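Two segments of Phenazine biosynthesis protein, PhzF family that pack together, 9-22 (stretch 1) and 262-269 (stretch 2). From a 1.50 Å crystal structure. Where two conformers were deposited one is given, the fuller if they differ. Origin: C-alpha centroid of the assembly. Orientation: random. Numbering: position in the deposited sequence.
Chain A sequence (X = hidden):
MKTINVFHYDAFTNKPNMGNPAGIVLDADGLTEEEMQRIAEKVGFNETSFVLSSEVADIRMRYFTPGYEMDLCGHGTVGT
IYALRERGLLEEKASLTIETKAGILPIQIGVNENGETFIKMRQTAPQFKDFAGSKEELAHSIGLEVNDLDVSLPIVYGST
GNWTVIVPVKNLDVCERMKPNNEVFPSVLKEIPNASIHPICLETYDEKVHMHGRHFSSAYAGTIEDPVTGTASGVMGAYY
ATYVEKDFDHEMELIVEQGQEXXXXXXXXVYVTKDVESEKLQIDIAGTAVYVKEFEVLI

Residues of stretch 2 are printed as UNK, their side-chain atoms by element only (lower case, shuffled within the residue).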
# COMPACT_ATOMS: atom_id res chain seq x y z
N TYR A 9 -13.93 -13.43 11.92
CA TYR A 9 -14.57 -13.23 13.23
C TYR A 9 -15.91 -12.59 12.95
O TYR A 9 -16.02 -11.80 12.01
CB TYR A 9 -13.74 -12.29 14.13
CG TYR A 9 -12.66 -13.02 14.89
CD1 TYR A 9 -11.60 -13.62 14.22
CD2 TYR A 9 -12.71 -13.14 16.28
CE1 TYR A 9 -10.62 -14.31 14.91
CE2 TYR A 9 -11.73 -13.82 16.99
CZ TYR A 9 -10.68 -14.40 16.28
OH TYR A 9 -9.70 -15.10 16.96
N ASP A 10 -16.91 -12.93 13.75
CA ASP A 10 -18.20 -12.22 13.66
C ASP A 10 -18.24 -11.16 14.74
O ASP A 10 -18.01 -11.47 15.91
CB ASP A 10 -19.39 -13.17 13.83
CG ASP A 10 -19.87 -13.76 12.52
OD1 ASP A 10 -19.29 -13.46 11.45
OD2 ASP A 10 -20.85 -14.53 12.59
N ALA A 11 -18.48 -9.91 14.34
CA ALA A 11 -18.59 -8.80 15.29
C ALA A 11 -20.00 -8.68 15.88
O ALA A 11 -21.00 -9.03 15.22
CB ALA A 11 -18.20 -7.50 14.63
N PHE A 12 -20.06 -8.14 17.10
CA PHE A 12 -21.33 -7.86 17.81
C PHE A 12 -22.13 -9.12 18.13
O PHE A 12 -23.37 -9.11 18.12
CB PHE A 12 -22.20 -6.85 17.04
CG PHE A 12 -21.51 -5.55 16.73
CD1 PHE A 12 -21.00 -4.76 17.76
CD2 PHE A 12 -21.44 -5.07 15.43
CE1 PHE A 12 -20.38 -3.53 17.48
CE2 PHE A 12 -20.82 -3.87 15.16
CZ PHE A 12 -20.31 -3.10 16.18
N THR A 13 -21.43 -10.21 18.41
CA THR A 13 -22.06 -11.43 18.86
C THR A 13 -21.07 -12.27 19.65
O THR A 13 -19.85 -12.07 19.56
CB THR A 13 -22.62 -12.26 17.68
OG1 THR A 13 -23.49 -13.28 18.16
CG2 THR A 13 -21.48 -12.91 16.90
N ASN A 14 -21.60 -13.22 20.43
CA ASN A 14 -20.75 -14.16 21.14
C ASN A 14 -20.90 -15.56 20.58
O ASN A 14 -20.26 -16.50 21.06
CB ASN A 14 -21.01 -14.13 22.65
CG ASN A 14 -22.48 -14.29 22.99
OD1 ASN A 14 -23.29 -14.67 22.15
ND2 ASN A 14 -22.83 -13.99 24.25
N LYS A 15 -21.69 -15.71 19.52
CA LYS A 15 -21.85 -17.02 18.88
C LYS A 15 -21.48 -17.03 17.41
O LYS A 15 -21.92 -16.17 16.66
CB LYS A 15 -23.27 -17.54 19.10
CG LYS A 15 -23.56 -17.80 20.57
CD LYS A 15 -24.74 -18.69 20.79
CE LYS A 15 -25.03 -18.83 22.28
NZ LYS A 15 -24.07 -19.75 22.91
N PRO A 16 -20.64 -17.99 16.99
CA PRO A 16 -20.22 -18.07 15.58
C PRO A 16 -21.43 -18.04 14.64
O PRO A 16 -22.47 -18.66 14.93
CB PRO A 16 -19.51 -19.43 15.51
CG PRO A 16 -19.07 -19.71 16.90
CD PRO A 16 -20.07 -19.09 17.79
N ASN A 17 -21.31 -17.32 13.55
CA ASN A 17 -22.33 -17.19 12.50
C ASN A 17 -23.47 -16.25 12.83
O ASN A 17 -24.30 -16.07 12.06
CB ASN A 17 -22.89 -18.54 12.03
CG ASN A 17 -21.81 -19.57 11.72
OD1 ASN A 17 -21.25 -19.56 10.69
ND2 ASN A 17 -21.55 -20.38 12.63
N MSE A 18 -23.46 -15.69 14.01
CA MSE A 18 -24.64 -14.92 14.42
C MSE A 18 -24.40 -13.41 14.42
O MSE A 18 -25.24 -12.65 14.88
CB MSE A 18 -25.16 -15.43 15.76
CG MSE A 18 -25.35 -16.93 15.78
SE MSE A 18 -26.58 -17.58 17.13
CE MSE A 18 -28.27 -17.40 16.16
N GLY A 19 -23.27 -12.98 13.86
CA GLY A 19 -22.95 -11.56 13.82
C GLY A 19 -22.60 -11.01 12.45
O GLY A 19 -22.99 -11.56 11.40
N ASN A 20 -21.85 -9.91 12.46
CA ASN A 20 -21.45 -9.20 11.26
C ASN A 20 -20.04 -9.61 10.89
O ASN A 20 -19.10 -9.29 11.59
CB ASN A 20 -21.54 -7.70 11.52
CG ASN A 20 -21.41 -6.87 10.24
OD1 ASN A 20 -21.02 -7.39 9.18
ND2 ASN A 20 -21.75 -5.60 10.33
N PRO A 21 -19.89 -10.36 9.79
CA PRO A 21 -18.56 -10.90 9.44
C PRO A 21 -17.49 -9.85 9.26
O PRO A 21 -17.70 -8.78 8.65
CB PRO A 21 -18.80 -11.57 8.09
CG PRO A 21 -20.24 -12.00 8.17
CD PRO A 21 -20.90 -10.78 8.81
N ALA A 22 -16.31 -10.18 9.78
CA ALA A 22 -15.17 -9.31 9.71
C ALA A 22 -14.00 -10.20 9.27
O ALA A 22 -13.57 -11.08 10.02
CB ALA A 22 -14.90 -8.70 11.10
N UNK A 262 -33.09 -12.57 10.19
CA UNK A 262 -32.25 -13.29 9.21
C UNK A 262 -31.35 -14.31 9.90
O UNK A 262 -30.26 -14.61 9.41
c UNK A 262 -32.37 -11.55 7.39
c UNK A 262 -31.44 -12.35 8.28
c UNK A 262 -29.75 -10.50 8.19
c UNK A 262 -30.56 -11.40 9.08
N UNK A 263 -31.83 -14.82 11.04
CA UNK A 263 -31.25 -16.01 11.68
C UNK A 263 -29.93 -15.74 12.38
O UNK A 263 -29.11 -16.65 12.57
c UNK A 263 -31.12 -17.14 10.66
c UNK A 263 -33.63 -17.57 10.18
n UNK A 263 -32.37 -17.01 8.48
n UNK A 263 -34.38 -17.50 9.03
c UNK A 263 -33.61 -17.16 8.02
c UNK A 263 -32.35 -17.28 9.83
N UNK A 264 -29.72 -14.48 12.75
CA UNK A 264 -28.53 -14.07 13.47
C UNK A 264 -28.93 -13.60 14.86
O UNK A 264 -30.10 -13.71 15.26
c UNK A 264 -27.52 -13.24 11.27
c UNK A 264 -27.83 -12.94 12.73
n UNK A 264 -23.97 -13.75 10.00
c UNK A 264 -25.42 -13.38 9.92
c UNK A 264 -26.19 -13.92 11.13
N UNK A 265 -27.97 -13.09 15.62
CA UNK A 265 -28.29 -12.57 16.94
C UNK A 265 -27.22 -11.59 17.38
O UNK A 265 -26.32 -11.92 18.17
o UNK A 265 -29.54 -12.10 19.39
c UNK A 265 -28.88 -13.15 19.34
c UNK A 265 -28.46 -13.69 17.98
o UNK A 265 -28.50 -13.75 20.37
N UNK A 266 -27.34 -10.38 16.86
CA UNK A 266 -26.36 -9.35 17.12
C UNK A 266 -26.80 -8.44 18.24
O UNK A 266 -28.00 -8.19 18.42
N UNK A 267 -25.83 -7.96 18.99
CA UNK A 267 -26.08 -6.99 20.06
C UNK A 267 -25.00 -5.93 20.04
O UNK A 267 -23.82 -6.23 19.85
n UNK A 267 -27.70 -11.71 22.88
c UNK A 267 -26.17 -7.67 21.43
n UNK A 267 -26.62 -9.79 23.57
c UNK A 267 -26.67 -11.12 23.46
n UNK A 267 -25.68 -11.86 23.94
c UNK A 267 -27.45 -8.47 21.63
c UNK A 267 -27.66 -8.88 23.08
N UNK A 268 -25.41 -4.68 20.19
CA UNK A 268 -24.49 -3.57 20.31
C UNK A 268 -24.82 -2.81 21.59
O UNK A 268 -25.98 -2.48 21.84
c UNK A 268 -24.58 -2.62 19.13
c UNK A 268 -24.42 -3.39 17.84
c UNK A 268 -23.51 -1.53 19.24
N UNK A 269 -23.80 -2.57 22.41
CA UNK A 269 -23.99 -1.71 23.58
C UNK A 269 -23.74 -0.26 23.21
O UNK A 269 -22.73 0.06 22.59
c UNK A 269 -23.28 -1.31 25.98
o UNK A 269 -23.42 -3.54 25.06
c UNK A 269 -23.08 -2.18 24.73
O HOH W 1 -25.38 -15.31 24.42
O HOH W 2 -26.90 -17.88 11.11

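Position 262 carries four side-chain carbons and no heteroatom, forked at the first, with one arm two carbons long, and they stay out of reach of stretch 1. That pattern is isoleucine, I262. At position 263 one carbon leads into a five-membered ring of three carbons and two nitrogens; the end of this side chain leads away from stretch 1, so its part in the contact falls to the backbone, whose O accepts a hydrogen bond from water 2 (2.9 Å), which also donates a weak one to N17 O (3.3 Å). The ring is the imidazole of histidine, H263.

Position 264 has four carbons in a row ending in nitrogen. The chain starts sideways, but its end comes nearer to stretch 1, where the nitrogen lies 2.8 Å from G19 O and 3.1 Å from N17 O. An unbranched chain with a terminal nitrogen is lysine, and K264 NZ donates a hydrogen bond to each of these carbonyls. D10 OD2, at 4.1 Å from K264 NZ, is too distant for a salt bridge but adds a nearby opposite charge; the same carboxylate oxygen accepts a hydrogen bond from G19 N (3.1 Å), which ties the loop to its own strand.

Position 265 has two carbons, the second bearing two oxygens. Its CB lies 4.1 Å from CE of the selenomethionine M18, while the backbone makes the polar contacts: its N donates to M18 O (2.9 Å, 167°), and its O accepts from T13 OG1 (3.1 Å). The short carboxylate is that of aspartate, D265. Position 266 has no side-chain atoms, and its CA sits 3.2 Å from F12 O in a CA-H...O contact, a close backbone approach at the start of the strand. It is glycine, G266.

At position 267 three carbons are followed by a nitrogen and then a carbon carrying two more nitrogens. The backbone N donates to F12 O (2.9 Å, 163°); the side chain starts out sideways and its end comes nearer to stretch 1, with N14 ND2 at the edge of the terminal group. This group is the guanidinium of arginine, and N14 ND2 lies 3.6 Å from R267 NH2. Water 1 accepts from N14 ND2 (2.9 Å) and weakly from R267 NH2 (3.5 Å). Within stretch 2, R267 NH1 forms a salt bridge with D265 OD2 (3.3 Å).

Position 268 has one carbon carrying two more, all apolar; one of these lies over a face of the F12 ring, 3.9 Å from its centroid and 20° off the normal, a CH-pi contact. This is valine, and the methyl is V268 CG2. Position 269 has one carbon carrying an oxygen and a carbon, and makes no contact with stretch 1; it is threonine, T269.

The contact thus rests largely on backbone carbonyls of the 12-19 loop. A type II turn from K15 to M18, closed by M18 N to K15 O (3.1 Å), contains N17 and ends at M18, with G19 next; the carbonyls of all three accept hydrogen bonds from stretch 2. F12 O and M18 O receive the backbone amides of R267 and D265, K264 bridges N17 and G19, and F12 with V268 supplies the apolar packing. Together the two stretches bury 512 Å².

Stretch 2, residues 262-269: IHKDGRVT
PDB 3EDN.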